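PDB 2Q07: PUA domain-containing protein from Archaeoglobus fulgidus DSM 4304, which is of unknown function in detail but probably binds RNA and takes part in archaeosine-tRNA biosynthesis, this piece of it ending in a PUA domain. Local coordinates for residues E23-F28 and K105-K110; D30-L35 and N61-S66; F99-L104 and V128-D133; R114-H119 and A137-T142. All coordinates share one frame; numbering follows the deposited sequence.

Interaction 1: E23-F28 and K105-K110; sequences ECYKPF and KRFIEK
With CG anti to its backbone N (chi1 -171°), Y25 swings its ring toward helix 94-111, while F107 sets CG anti to its carbonyl carbon (chi1 -79°) and brings one ring edge up to meet it. K110 also starts with CG anti to N, then bends at chi2 and chi4, so that its ammonium curls back over the end of helix 16-24. The two rings form a T-shaped pair: the edge of F107 points at the face of Y25, the planes are 85° apart and the centroids 5.5 Å. The touching atoms are CD2 of Y25 and CD2 of F107, 3.7 Å apart. At its own rim the tyrosine ring meets a backbone oxygen, with Y25 CE2 3.5 Å from F107 O near the ring plane. P27 CG lies over one face of the same ring, and I63 of strand 61-65 touches both aromatic side chains. K110 NZ makes a weak hydrogen bond of 3.5 Å to the carbonyl O of Y25, the first residue to leave helical geometry. One water accepts from K110 NZ at 2.8 Å and donates to E23 O at 2.7 Å, and L22 O takes a further hydrogen bond from the same ammonium. An alanine here in place of Y25 would remove the ring and would probably loosen the packing between the end of helix 16-24 and F107. Carbonyls at a helix C-terminus carry partial negative charge, so the ammonium is likely to be stabilised there, a polar clasp at the exposed rim of a buried aromatic contact.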
loop_
_atom_site.group_PDB
_atom_site.type_symbol
_atom_site.label_atom_id
_atom_site.label_comp_id
_atom_site.label_asym_id
_atom_site.label_seq_id
_atom_site.Cartn_x
_atom_site.Cartn_y
_atom_site.Cartn_z
ATOM N N GLU A 23 -2.111 5.690 8.821
ATOM C CA GLU A 23 -3.507 6.034 9.072
ATOM C C GLU A 23 -4.484 5.178 8.265
ATOM O O GLU A 23 -5.659 5.088 8.611
ATOM C CB GLU A 23 -3.765 7.537 8.841
ATOM C CG GLU A 23 -3.551 8.061 7.443
ATOM C CD GLU A 23 -3.865 9.558 7.336
ATOM O OE1 GLU A 23 -5.020 9.953 7.610
ATOM O OE2 GLU A 23 -2.956 10.343 6.980
ATOM N N CYS A 24 -3.989 4.521 7.220
ATOM C CA CYS A 24 -4.840 3.678 6.380
ATOM C C CYS A 24 -4.733 2.187 6.716
ATOM O O CYS A 24 -5.497 1.373 6.196
ATOM C CB CYS A 24 -4.493 3.887 4.900
ATOM S SG CYS A 24 -4.647 5.610 4.337
ATOM N N TYR A 25 -3.795 1.847 7.593
ATOM C CA TYR A 25 -3.538 0.461 7.984
ATOM C C TYR A 25 -4.669 -0.202 8.764
ATOM O O TYR A 25 -4.989 0.215 9.870
ATOM C CB TYR A 25 -2.247 0.413 8.805
ATOM C CG TYR A 25 -1.723 -0.970 9.102
ATOM C CD1 TYR A 25 -1.804 -1.993 8.153
ATOM C CD2 TYR A 25 -1.105 -1.247 10.319
ATOM C CE1 TYR A 25 -1.280 -3.261 8.413
ATOM C CE2 TYR A 25 -0.580 -2.504 10.590
ATOM C CZ TYR A 25 -0.669 -3.507 9.637
ATOM O OH TYR A 25 -0.149 -4.751 9.906
ATOM N N LYS A 26 -5.278 -1.231 8.188
ATOM C CA LYS A 26 -6.358 -1.934 8.887
ATOM C C LYS A 26 -6.175 -3.449 8.866
ATOM O O LYS A 26 -6.491 -4.115 7.884
ATOM C CB LYS A 26 -7.721 -1.558 8.293
ATOM C CG LYS A 26 -7.944 -0.051 8.215
ATOM C CD LYS A 26 -9.371 0.293 7.808
ATOM C CE LYS A 26 -9.509 1.777 7.490
ATOM N NZ LYS A 26 -8.657 2.178 6.316
ATOM N N PRO A 27 -5.659 -4.008 9.966
ATOM C CA PRO A 27 -5.418 -5.449 10.115
ATOM C C PRO A 27 -6.689 -6.291 10.031
ATOM O O PRO A 27 -7.800 -5.788 10.205
ATOM C CB PRO A 27 -4.772 -5.548 11.499
ATOM C CG PRO A 27 -4.079 -4.231 11.646
ATOM C CD PRO A 27 -5.115 -3.268 11.119
ATOM N N PHE A 28 -6.515 -7.578 9.758
ATOM C CA PHE A 28 -7.633 -8.510 9.688
ATOM C C PHE A 28 -7.376 -9.654 10.671
ATOM O O PHE A 28 -8.178 -10.585 10.787
ATOM C CB PHE A 28 -7.777 -9.055 8.267
ATOM C CG PHE A 28 -6.555 -9.773 7.761
ATOM C CD1 PHE A 28 -6.296 -11.096 8.132
ATOM C CD2 PHE A 28 -5.664 -9.131 6.910
ATOM C CE1 PHE A 28 -5.172 -11.764 7.657
ATOM C CE2 PHE A 28 -4.534 -9.791 6.426
ATOM C CZ PHE A 28 -4.286 -11.109 6.797
ATOM N N LYS A 105 7.209 -0.087 15.515
ATOM C CA LYS A 105 6.387 -0.014 16.717
ATOM C C LYS A 105 5.043 0.641 16.423
ATOM O O LYS A 105 4.010 0.204 16.926
ATOM C CB LYS A 105 7.078 0.781 17.832
ATOM C CG LYS A 105 6.218 0.830 19.098
ATOM C CD LYS A 105 6.956 1.304 20.338
ATOM C CE LYS A 105 7.060 2.811 20.402
ATOM N NZ LYS A 105 7.525 3.246 21.750
ATOM N N ARG A 106 5.073 1.705 15.622
ATOM C CA ARG A 106 3.855 2.422 15.257
ATOM C C ARG A 106 2.845 1.540 14.556
ATOM O O ARG A 106 1.661 1.591 14.862
ATOM C CB ARG A 106 4.200 3.615 14.373
ATOM C CG ARG A 106 5.145 4.561 15.063
ATOM C CD ARG A 106 5.085 5.942 14.475
ATOM N NE ARG A 106 6.028 6.826 15.148
ATOM C CZ ARG A 106 6.053 8.141 14.988
ATOM N NH1 ARG A 106 5.179 8.727 14.177
ATOM N NH2 ARG A 106 6.955 8.868 15.635
ATOM N N PHE A 107 3.310 0.725 13.614
ATOM C CA PHE A 107 2.414 -0.176 12.893
ATOM C C PHE A 107 1.868 -1.280 13.801
ATOM O O PHE A 107 0.708 -1.661 13.700
ATOM C CB PHE A 107 3.133 -0.799 11.695
ATOM C CG PHE A 107 3.233 0.119 10.506
ATOM C CD1 PHE A 107 4.466 0.598 10.081
ATOM C CD2 PHE A 107 2.095 0.481 9.796
ATOM C CE1 PHE A 107 4.567 1.420 8.965
ATOM C CE2 PHE A 107 2.183 1.308 8.672
ATOM C CZ PHE A 107 3.418 1.777 8.257
ATOM N N ILE A 108 2.713 -1.794 14.686
ATOM C CA ILE A 108 2.297 -2.840 15.609
ATOM C C ILE A 108 1.229 -2.290 16.562
ATOM O O ILE A 108 0.208 -2.930 16.801
ATOM C CB ILE A 108 3.489 -3.344 16.444
ATOM C CG1 ILE A 108 4.404 -4.204 15.574
ATOM C CG2 ILE A 108 2.990 -4.130 17.675
ATOM C CD1 ILE A 108 5.665 -4.654 16.321
ATOM N N GLU A 109 1.468 -1.100 17.100
ATOM C CA GLU A 109 0.512 -0.501 18.026
ATOM C C GLU A 109 -0.768 -0.018 17.327
ATOM O O GLU A 109 -1.861 -0.130 17.872
ATOM C CB GLU A 109 1.204 0.615 18.824
ATOM C CG GLU A 109 2.236 0.026 19.805
ATOM C CD GLU A 109 2.820 1.022 20.802
ATOM O OE1 GLU A 109 3.010 0.619 21.973
ATOM O OE2 GLU A 109 3.097 2.190 20.429
ATOM N N LYS A 110 -0.633 0.495 16.109
ATOM C CA LYS A 110 -1.799 0.940 15.350
ATOM C C LYS A 110 -2.648 -0.284 15.005
ATOM O O LYS A 110 -3.874 -0.233 15.026
ATOM C CB LYS A 110 -1.372 1.640 14.051
ATOM C CG LYS A 110 -2.527 1.867 13.062
ATOM C CD LYS A 110 -3.559 2.838 13.624
ATOM C CE LYS A 110 -4.857 2.844 12.801
ATOM N NZ LYS A 110 -4.681 3.318 11.394
HETATM O O HOH W 1 -5.946 5.856 11.188
#

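Interaction 2: D30-L35 and N61-S66; sequences DTVLLL and NEIIIS
Backbone hydrogen bonds come first: strands 31-36 and 61-65 run parallel, and five N-H groups cross between them. L33 both gives and receives. L33 N donates to N61 O at 2.6 Å, almost straight at 175°, and L33 O accepts from I63 N at 2.9 Å. L35 repeats the pattern two residues on, its N reaching I63 O at 3.0 Å and its O taking I65 N at 2.8 Å, nearly along the C=O axis. The first bond, N61 N to T31 O, is longer and more bent, at 136°. CA-H...O contacts fill in between, such as E62 CA to L33 O.

Apolar contacts gather on the face that carries V32, L34 and I63. V32 turns CG2 anti to its N, and that methyl crosses obliquely over I63, meeting CG1 at 3.7 Å. L34 lies alongside I63, pointing the same way, with CD2 3.8 Å from I63 CB. L104 and F107 of helix 94-111 pack on I63 from this side.

A charged group lies on the other face, where L35 CD1 comes 3.9 Å from E62 OE2. That carboxylate is buried yet has salt bridges to R53 and R73, one for each oxygen. The pair thus forms the parallel core of a beta-alpha-beta unit through helix 47-55: the face of V32, L34 and I63 is mainly apolar, while on the other face E62 is buried among leucine and isoleucine and its charge is probably offset by R53 and R73.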
loop_
_atom_site.group_PDB
_atom_site.type_symbol
_atom_site.label_atom_id
_atom_site.label_comp_id
_atom_site.label_asym_id
_atom_site.label_seq_id
_atom_site.Cartn_x
_atom_site.Cartn_y
_atom_site.Cartn_z
ATOM N N ASP A 30 -5.308 -10.748 14.722
ATOM C CA ASP A 30 -4.838 -10.265 16.013
ATOM C C ASP A 30 -3.361 -10.610 16.158
ATOM O O ASP A 30 -2.718 -10.255 17.147
ATOM C CB ASP A 30 -5.638 -10.913 17.143
ATOM C CG ASP A 30 -5.448 -12.419 17.204
ATOM O OD1 ASP A 30 -5.243 -13.047 16.148
ATOM O OD2 ASP A 30 -5.516 -12.985 18.311
ATOM N N THR A 31 -2.830 -11.311 15.161
ATOM C CA THR A 31 -1.425 -11.704 15.154
ATOM C C THR A 31 -0.731 -11.119 13.924
ATOM O O THR A 31 -1.319 -11.047 12.850
ATOM C CB THR A 31 -1.282 -13.249 15.132
ATOM O OG1 THR A 31 -1.801 -13.785 16.353
ATOM C CG2 THR A 31 0.178 -13.665 14.988
ATOM N N VAL A 32 0.513 -10.678 14.087
ATOM C CA VAL A 32 1.256 -10.141 12.954
ATOM C C VAL A 32 2.594 -10.862 12.808
ATOM O O VAL A 32 3.338 -11.023 13.779
ATOM C CB VAL A 32 1.516 -8.621 13.084
ATOM C CG1 VAL A 32 2.350 -8.324 14.330
ATOM C CG2 VAL A 32 2.235 -8.117 11.839
ATOM N N LEU A 33 2.883 -11.293 11.587
ATOM C CA LEU A 33 4.120 -11.987 11.267
ATOM C C LEU A 33 5.166 -11.008 10.715
ATOM O O LEU A 33 4.899 -10.285 9.744
ATOM C CB LEU A 33 3.829 -13.071 10.226
ATOM C CG LEU A 33 5.010 -13.867 9.692
ATOM C CD1 LEU A 33 5.675 -14.610 10.835
ATOM C CD2 LEU A 33 4.513 -14.830 8.615
ATOM N N LEU A 34 6.346 -10.969 11.329
ATOM C CA LEU A 34 7.413 -10.090 10.857
ATOM C C LEU A 34 8.367 -10.913 9.988
ATOM O O LEU A 34 8.778 -12.019 10.364
ATOM C CB LEU A 34 8.165 -9.458 12.040
ATOM C CG LEU A 34 7.304 -8.765 13.105
ATOM C CD1 LEU A 34 8.203 -8.108 14.144
ATOM C CD2 LEU A 34 6.398 -7.729 12.449
ATOM N N LEU A 35 8.716 -10.359 8.828
ATOM C CA LEU A 35 9.572 -11.029 7.869
ATOM C C LEU A 35 10.718 -10.157 7.358
ATOM O O LEU A 35 10.654 -8.932 7.393
ATOM C CB LEU A 35 8.727 -11.495 6.680
ATOM C CG LEU A 35 7.594 -12.459 7.024
ATOM C CD1 LEU A 35 6.638 -12.573 5.851
ATOM C CD2 LEU A 35 8.194 -13.808 7.394
ATOM N N ASN A 61 -1.591 -11.138 9.626
ATOM C CA ASN A 61 -1.026 -9.966 8.964
ATOM C C ASN A 61 0.486 -10.084 8.877
ATOM O O ASN A 61 1.111 -10.752 9.707
ATOM C CB ASN A 61 -1.413 -8.703 9.734
ATOM C CG ASN A 61 -2.780 -8.183 9.339
ATOM O OD1 ASN A 61 -2.919 -7.492 8.323
ATOM N ND2 ASN A 61 -3.803 -8.524 10.126
ATOM N N GLU A 62 1.070 -9.417 7.884
ATOM C CA GLU A 62 2.511 -9.474 7.671
ATOM C C GLU A 62 3.136 -8.098 7.548
ATOM O O GLU A 62 2.566 -7.191 6.953
ATOM C CB GLU A 62 2.828 -10.255 6.388
ATOM C CG GLU A 62 2.454 -11.729 6.412
ATOM C CD GLU A 62 2.295 -12.302 5.006
ATOM O OE1 GLU A 62 1.431 -11.798 4.255
ATOM O OE2 GLU A 62 3.032 -13.247 4.647
ATOM N N ILE A 63 4.316 -7.949 8.120
ATOM C CA ILE A 63 5.039 -6.700 8.016
ATOM C C ILE A 63 6.451 -7.096 7.627
ATOM O O ILE A 63 7.066 -7.938 8.274
ATOM C CB ILE A 63 5.047 -5.930 9.347
ATOM C CG1 ILE A 63 3.629 -5.437 9.668
ATOM C CG2 ILE A 63 6.034 -4.767 9.269
ATOM C CD1 ILE A 63 3.512 -4.712 10.977
ATOM N N ILE A 64 6.947 -6.512 6.544
ATOM C CA ILE A 64 8.297 -6.793 6.084
ATOM C C ILE A 64 9.250 -5.744 6.654
ATOM O O ILE A 64 9.060 -4.545 6.433
ATOM C CB ILE A 64 8.382 -6.759 4.529
ATOM C CG1 ILE A 64 7.564 -7.911 3.937
ATOM C CG2 ILE A 64 9.845 -6.828 4.076
ATOM C CD1 ILE A 64 6.075 -7.630 3.841
ATOM N N ILE A 65 10.263 -6.183 7.394
ATOM C CA ILE A 65 11.226 -5.242 7.964
ATOM C C ILE A 65 12.334 -4.970 6.947
ATOM O O ILE A 65 12.940 -5.897 6.402
ATOM C CB ILE A 65 11.880 -5.793 9.255
ATOM C CG1 ILE A 65 10.817 -6.028 10.333
ATOM C CG2 ILE A 65 12.938 -4.818 9.761
ATOM C CD1 ILE A 65 11.341 -6.729 11.566
ATOM N N SER A 66 12.583 -3.690 6.694
ATOM C CA SER A 66 13.619 -3.270 5.765
ATOM C C SER A 66 14.275 -2.001 6.308
ATOM O O SER A 66 14.112 -1.661 7.482
ATOM C CB SER A 66 13.007 -2.999 4.387
ATOM O OG SER A 66 14.017 -2.804 3.416
#

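Interaction 3: F99-L104 and V128-D133; sequences FVAGWL and VERVED
V131 is the side chain to follow from helix 123-132 toward helix 94-111. Its CB points at the other helix, and with CG1 anti to the backbone N (chi1 -178°) the CG2 branch is turned into the contact. V131 CG2 does the touching: it rests 3.5 Å from A101 O, against the backbone of the facing helix, and 3.9 Å from A101 CB. It also meets the tip of L104, where L104 CD2 lies 4.1 Å away and the two side chains cross at about a right angle. The other branch, CG1, packs on K105 and I108, one and two turns beyond A101.

The small side chain of A101 probably allows the close approach. Its lone methyl sits between two partners, V131 CG2 and R130 CB, the latter 3.8 Å off, and the CA atoms of A101 and V131 are 5.9 Å apart. R130 contributes the foot of its chain here; beyond the bend at chi2 its guanidinium turns back to E94, at the start of helix 94-111, a charged tie beside the apolar contact. L104 CD2 also reaches V128 CG2, more loosely at 4.4 Å, and V128 leads on to I65 in the sheet.

The short segments pass at 8.8 Å between axes and cross at -49°. No hydrogen bond joins them, so within these segments small apolar groups in van der Waals contact hold the helices together.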
loop_
_atom_site.group_PDB
_atom_site.type_symbol
_atom_site.label_atom_id
_atom_site.label_comp_id
_atom_site.label_asym_id
_atom_site.label_seq_id
_atom_site.Cartn_x
_atom_site.Cartn_y
_atom_site.Cartn_z
ATOM N N PHE A 99 15.755 4.062 14.205
ATOM C CA PHE A 99 14.779 4.605 13.267
ATOM C C PHE A 99 13.771 3.559 12.798
ATOM O O PHE A 99 12.571 3.824 12.772
ATOM C CB PHE A 99 15.479 5.198 12.039
ATOM C CG PHE A 99 14.537 5.854 11.064
ATOM C CD1 PHE A 99 14.039 7.136 11.304
ATOM C CD2 PHE A 99 14.142 5.194 9.907
ATOM C CE1 PHE A 99 13.163 7.748 10.402
ATOM C CE2 PHE A 99 13.266 5.796 9.002
ATOM C CZ PHE A 99 12.775 7.078 9.249
ATOM N N VAL A 100 14.248 2.377 12.414
ATOM C CA VAL A 100 13.333 1.337 11.948
ATOM C C VAL A 100 12.421 0.833 13.077
ATOM O O VAL A 100 11.242 0.566 12.856
ATOM C CB VAL A 100 14.087 0.137 11.326
ATOM C CG1 VAL A 100 13.089 -0.896 10.847
ATOM C CG2 VAL A 100 14.933 0.598 10.152
ATOM N N ALA A 101 12.966 0.711 14.283
ATOM C CA ALA A 101 12.184 0.266 15.433
ATOM C C ALA A 101 11.045 1.255 15.706
ATOM O O ALA A 101 9.924 0.858 15.996
ATOM C CB ALA A 101 13.086 0.157 16.665
ATOM N N GLY A 102 11.354 2.546 15.618
ATOM C CA GLY A 102 10.358 3.579 15.857
ATOM C C GLY A 102 9.127 3.402 14.985
ATOM O O GLY A 102 8.001 3.414 15.492
ATOM N N TRP A 103 9.337 3.231 13.680
ATOM C CA TRP A 103 8.220 3.043 12.763
ATOM C C TRP A 103 7.539 1.689 12.899
ATOM O O TRP A 103 6.306 1.605 12.867
ATOM C CB TRP A 103 8.673 3.276 11.318
ATOM C CG TRP A 103 8.782 4.746 11.023
ATOM C CD1 TRP A 103 9.924 5.463 10.811
ATOM C CD2 TRP A 103 7.707 5.694 11.020
ATOM N NE1 TRP A 103 9.625 6.804 10.686
ATOM C CE2 TRP A 103 8.272 6.972 10.808
ATOM C CE3 TRP A 103 6.317 5.586 11.181
ATOM C CZ2 TRP A 103 7.493 8.141 10.752
ATOM C CZ3 TRP A 103 5.543 6.746 11.126
ATOM C CH2 TRP A 103 6.139 8.009 10.912
ATOM N N LEU A 104 8.329 0.631 13.076
ATOM C CA LEU A 104 7.758 -0.701 13.229
ATOM C C LEU A 104 6.796 -0.722 14.416
ATOM O O LEU A 104 5.703 -1.307 14.332
ATOM C CB LEU A 104 8.857 -1.750 13.442
ATOM C CG LEU A 104 8.344 -3.157 13.796
ATOM C CD1 LEU A 104 7.495 -3.721 12.650
ATOM C CD2 LEU A 104 9.523 -4.089 14.084
ATOM N N VAL A 128 13.479 -5.731 16.280
ATOM C CA VAL A 128 12.317 -6.241 17.005
ATOM C C VAL A 128 12.539 -6.201 18.517
ATOM O O VAL A 128 11.643 -5.826 19.290
ATOM C CB VAL A 128 12.003 -7.687 16.565
ATOM C CG1 VAL A 128 10.772 -8.212 17.293
ATOM C CG2 VAL A 128 11.793 -7.724 15.057
ATOM N N GLU A 129 13.736 -6.579 18.942
ATOM C CA GLU A 129 14.050 -6.573 20.361
ATOM C C GLU A 129 13.818 -5.197 20.966
ATOM O O GLU A 129 13.352 -5.088 22.096
ATOM C CB GLU A 129 15.493 -7.033 20.585
ATOM C CG GLU A 129 15.621 -8.555 20.599
ATOM C CD GLU A 129 17.055 -9.023 20.515
ATOM O OE1 GLU A 129 17.908 -8.453 21.224
ATOM O OE2 GLU A 129 17.329 -9.966 19.743
ATOM N N ARG A 130 14.124 -4.148 20.205
ATOM C CA ARG A 130 13.914 -2.784 20.674
ATOM C C ARG A 130 12.435 -2.511 20.919
ATOM O O ARG A 130 12.067 -1.877 21.904
ATOM C CB ARG A 130 14.420 -1.770 19.645
ATOM C CG ARG A 130 15.925 -1.648 19.526
ATOM C CD ARG A 130 16.555 -1.057 20.791
ATOM N NE ARG A 130 17.866 -0.469 20.512
ATOM C CZ ARG A 130 18.044 0.712 19.925
ATOM N NH1 ARG A 130 16.997 1.439 19.563
ATOM N NH2 ARG A 130 19.269 1.166 19.690
ATOM N N VAL A 131 11.592 -2.989 20.009
ATOM C CA VAL A 131 10.147 -2.783 20.096
ATOM C C VAL A 131 9.463 -3.651 21.153
ATOM O O VAL A 131 8.540 -3.201 21.841
ATOM C CB VAL A 131 9.462 -3.068 18.744
ATOM C CG1 VAL A 131 7.975 -2.795 18.855
ATOM C CG2 VAL A 131 10.087 -2.219 17.640
ATOM N N GLU A 132 9.907 -4.898 21.268
ATOM C CA GLU A 132 9.330 -5.824 22.225
ATOM C C GLU A 132 9.170 -5.198 23.602
ATOM O O GLU A 132 8.128 -5.343 24.225
ATOM C CB GLU A 132 10.194 -7.080 22.343
ATOM C CG GLU A 132 9.636 -8.107 23.318
ATOM C CD GLU A 132 10.575 -9.285 23.551
ATOM O OE1 GLU A 132 10.196 -10.187 24.331
ATOM O OE2 GLU A 132 11.683 -9.311 22.968
ATOM N N ASP A 133 10.199 -4.495 24.066
ATOM C CA ASP A 133 10.173 -3.870 25.386
ATOM C C ASP A 133 9.219 -2.681 25.519
ATOM O O ASP A 133 8.989 -2.191 26.626
ATOM C CB ASP A 133 11.578 -3.394 25.790
ATOM C CG ASP A 133 12.618 -4.507 25.773
ATOM O OD1 ASP A 133 12.313 -5.635 26.221
ATOM O OD2 ASP A 133 13.753 -4.242 25.323
#

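Interaction 4: R114-H119 and A137-T142; sequences RKVVAH and AEVVYT
Side chains of these two parallel strands alternate between two faces. On the face of K115, V117 and V140, chi1 and chi2 of the lysine lay CD across V140 at about a right angle, 4.0 Å from CG2, and the later bends at chi3 and chi4 carry its tip to E159 in a salt bridge. V117 crosses V140 obliquely, CG2 to CG2 at 3.8 Å. R114 and E138 run side by side with their flat ends 63° apart. R114 NH2 stays 4.2 Å from E138 OE1, but OE1 lies well out of the guanidinium plane, so no N-H points at it and any attraction is probably only between the charges; the salt bridge of R114 goes to D30. On the reverse face A118 CB approaches the Y141 ring obliquely, 3.8 Å from CD2, and the tyrosine hydroxyl is hydrogen-bonded to E132 of helix 123-132.

The inner backbone bonds lie nearly along the C=O axes, as in V116 N to E138 O at 2.8 Å, but the set weakens at T142 N to A118 O, 3.4 Å.

Past the strand ends, H119 and T142 meet at about a right angle. ND1 of H119, at the ring edge, bonds T142 OG1 at 2.7 Å and 168°; either may donate. At the far side of the ring NE2 bonds V147 O. A leucine here in place of H119 would lose both bonds and would probably leave T142 and the segment around V147 less firmly held. Both ring nitrogens are thus satisfied, which fixes the rotation of the imidazole.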
loop_
_atom_site.group_PDB
_atom_site.type_symbol
_atom_site.label_atom_id
_atom_site.label_comp_id
_atom_site.label_asym_id
_atom_site.label_seq_id
_atom_site.Cartn_x
_atom_site.Cartn_y
_atom_site.Cartn_z
ATOM N N ARG A 114 -2.246 -8.625 19.362
ATOM C CA ARG A 114 -2.056 -9.187 20.695
ATOM C C ARG A 114 -0.771 -9.998 20.706
ATOM O O ARG A 114 -0.218 -10.279 21.762
ATOM C CB ARG A 114 -3.225 -10.090 21.090
ATOM C CG ARG A 114 -3.417 -11.314 20.196
ATOM C CD ARG A 114 -4.301 -12.358 20.889
ATOM N NE ARG A 114 -3.531 -13.533 21.280
ATOM C CZ ARG A 114 -3.236 -14.540 20.463
ATOM N NH1 ARG A 114 -3.660 -14.524 19.208
ATOM N NH2 ARG A 114 -2.499 -15.550 20.895
ATOM N N LYS A 115 -0.300 -10.368 19.519
ATOM C CA LYS A 115 0.921 -11.149 19.402
ATOM C C LYS A 115 1.729 -10.799 18.152
ATOM O O LYS A 115 1.176 -10.587 17.072
ATOM C CB LYS A 115 0.585 -12.644 19.400
ATOM C CG LYS A 115 1.801 -13.534 19.607
ATOM C CD LYS A 115 2.113 -14.341 18.370
ATOM C CE LYS A 115 1.149 -15.507 18.222
ATOM N NZ LYS A 115 1.457 -16.577 19.207
ATOM N N VAL A 116 3.043 -10.733 18.322
ATOM C CA VAL A 116 3.969 -10.426 17.244
ATOM C C VAL A 116 4.910 -11.623 17.072
ATOM O O VAL A 116 5.640 -11.972 17.997
ATOM C CB VAL A 116 4.833 -9.168 17.585
ATOM C CG1 VAL A 116 5.890 -8.928 16.500
ATOM C CG2 VAL A 116 3.955 -7.953 17.749
ATOM N N VAL A 117 4.866 -12.270 15.907
ATOM C CA VAL A 117 5.752 -13.387 15.627
ATOM C C VAL A 117 6.898 -12.877 14.760
ATOM O O VAL A 117 6.717 -12.604 13.567
ATOM C CB VAL A 117 5.046 -14.522 14.851
ATOM C CG1 VAL A 117 6.008 -15.664 14.668
ATOM C CG2 VAL A 117 3.806 -14.973 15.583
ATOM N N ALA A 118 8.075 -12.752 15.359
ATOM C CA ALA A 118 9.246 -12.262 14.646
ATOM C C ALA A 118 9.999 -13.376 13.920
ATOM O O ALA A 118 10.840 -14.045 14.510
ATOM C CB ALA A 118 10.179 -11.555 15.618
ATOM N N HIS A 119 9.706 -13.571 12.639
ATOM C CA HIS A 119 10.390 -14.608 11.884
ATOM C C HIS A 119 11.548 -13.987 11.125
ATOM O O HIS A 119 11.537 -13.900 9.896
ATOM C CB HIS A 119 9.448 -15.296 10.905
ATOM C CG HIS A 119 9.910 -16.659 10.502
ATOM N ND1 HIS A 119 9.897 -17.733 11.366
ATOM C CD2 HIS A 119 10.446 -17.114 9.346
ATOM C CE1 HIS A 119 10.404 -18.791 10.761
ATOM N NE2 HIS A 119 10.747 -18.442 9.535
ATOM N N ALA A 137 1.897 -6.217 23.310
ATOM C CA ALA A 137 1.814 -7.506 22.640
ATOM C C ALA A 137 2.875 -8.505 23.085
ATOM O O ALA A 137 3.958 -8.132 23.535
ATOM C CB ALA A 137 1.896 -7.317 21.118
ATOM N N GLU A 138 2.541 -9.784 22.973
ATOM C CA GLU A 138 3.501 -10.834 23.300
ATOM C C GLU A 138 4.386 -10.902 22.061
ATOM O O GLU A 138 3.888 -10.813 20.938
ATOM C CB GLU A 138 2.810 -12.187 23.467
ATOM C CG GLU A 138 1.360 -12.082 23.905
ATOM C CD GLU A 138 0.723 -13.442 24.145
ATOM O OE1 GLU A 138 0.758 -14.298 23.226
ATOM O OE2 GLU A 138 0.193 -13.647 25.259
ATOM N N VAL A 139 5.685 -11.054 22.255
ATOM C CA VAL A 139 6.593 -11.149 21.128
ATOM C C VAL A 139 7.335 -12.470 21.217
ATOM O O VAL A 139 8.005 -12.750 22.212
ATOM C CB VAL A 139 7.607 -9.983 21.118
ATOM C CG1 VAL A 139 8.418 -10.004 19.820
ATOM C CG2 VAL A 139 6.879 -8.660 21.255
ATOM N N VAL A 140 7.191 -13.283 20.177
ATOM C CA VAL A 140 7.839 -14.585 20.107
ATOM C C VAL A 140 8.787 -14.638 18.913
ATOM O O VAL A 140 8.487 -14.090 17.854
ATOM C CB VAL A 140 6.788 -15.708 19.956
ATOM C CG1 VAL A 140 5.879 -15.739 21.190
ATOM C CG2 VAL A 140 5.955 -15.469 18.700
ATOM N N TYR A 141 9.931 -15.295 19.084
ATOM C CA TYR A 141 10.907 -15.420 18.006
ATOM C C TYR A 141 10.902 -16.862 17.501
ATOM O O TYR A 141 11.049 -17.800 18.279
ATOM C CB TYR A 141 12.291 -15.012 18.506
ATOM C CG TYR A 141 12.327 -13.592 19.022
ATOM C CD1 TYR A 141 11.856 -13.287 20.299
ATOM C CD2 TYR A 141 12.753 -12.541 18.206
ATOM C CE1 TYR A 141 11.798 -11.980 20.751
ATOM C CE2 TYR A 141 12.698 -11.223 18.650
ATOM C CZ TYR A 141 12.219 -10.949 19.921
ATOM O OH TYR A 141 12.137 -9.649 20.361
ATOM N N THR A 142 10.730 -17.033 16.197
ATOM C CA THR A 142 10.641 -18.369 15.615
ATOM C C THR A 142 11.789 -18.784 14.701
ATOM O O THR A 142 11.805 -19.907 14.194
ATOM C CB THR A 142 9.323 -18.514 14.826
ATOM O OG1 THR A 142 9.182 -17.404 13.929
ATOM C CG2 THR A 142 8.126 -18.541 15.776
#

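In the fold
All four contacts belong to the N-terminal part of the chain, within the DUF5591 range, whose family clan is UDG-like; the PUA domain follows much later. Interactions 2 and 4 lie in one five-stranded sheet, their centres 9 Å apart, because strands 31-36 and 115-118 are neighbours in it. Interaction 2 is nested inside the loop closed by interaction 1, and interaction 4 follows, crossing with interaction 3 along the chain. Helix 94-111 serves interactions 1 and 3, their centres 14 Å apart, and packs on the sheet through I63 and I65. Helix 123-132 links interaction 3 to interaction 4, so that both helices pack against each other and on the sheet, covering one face of the fold.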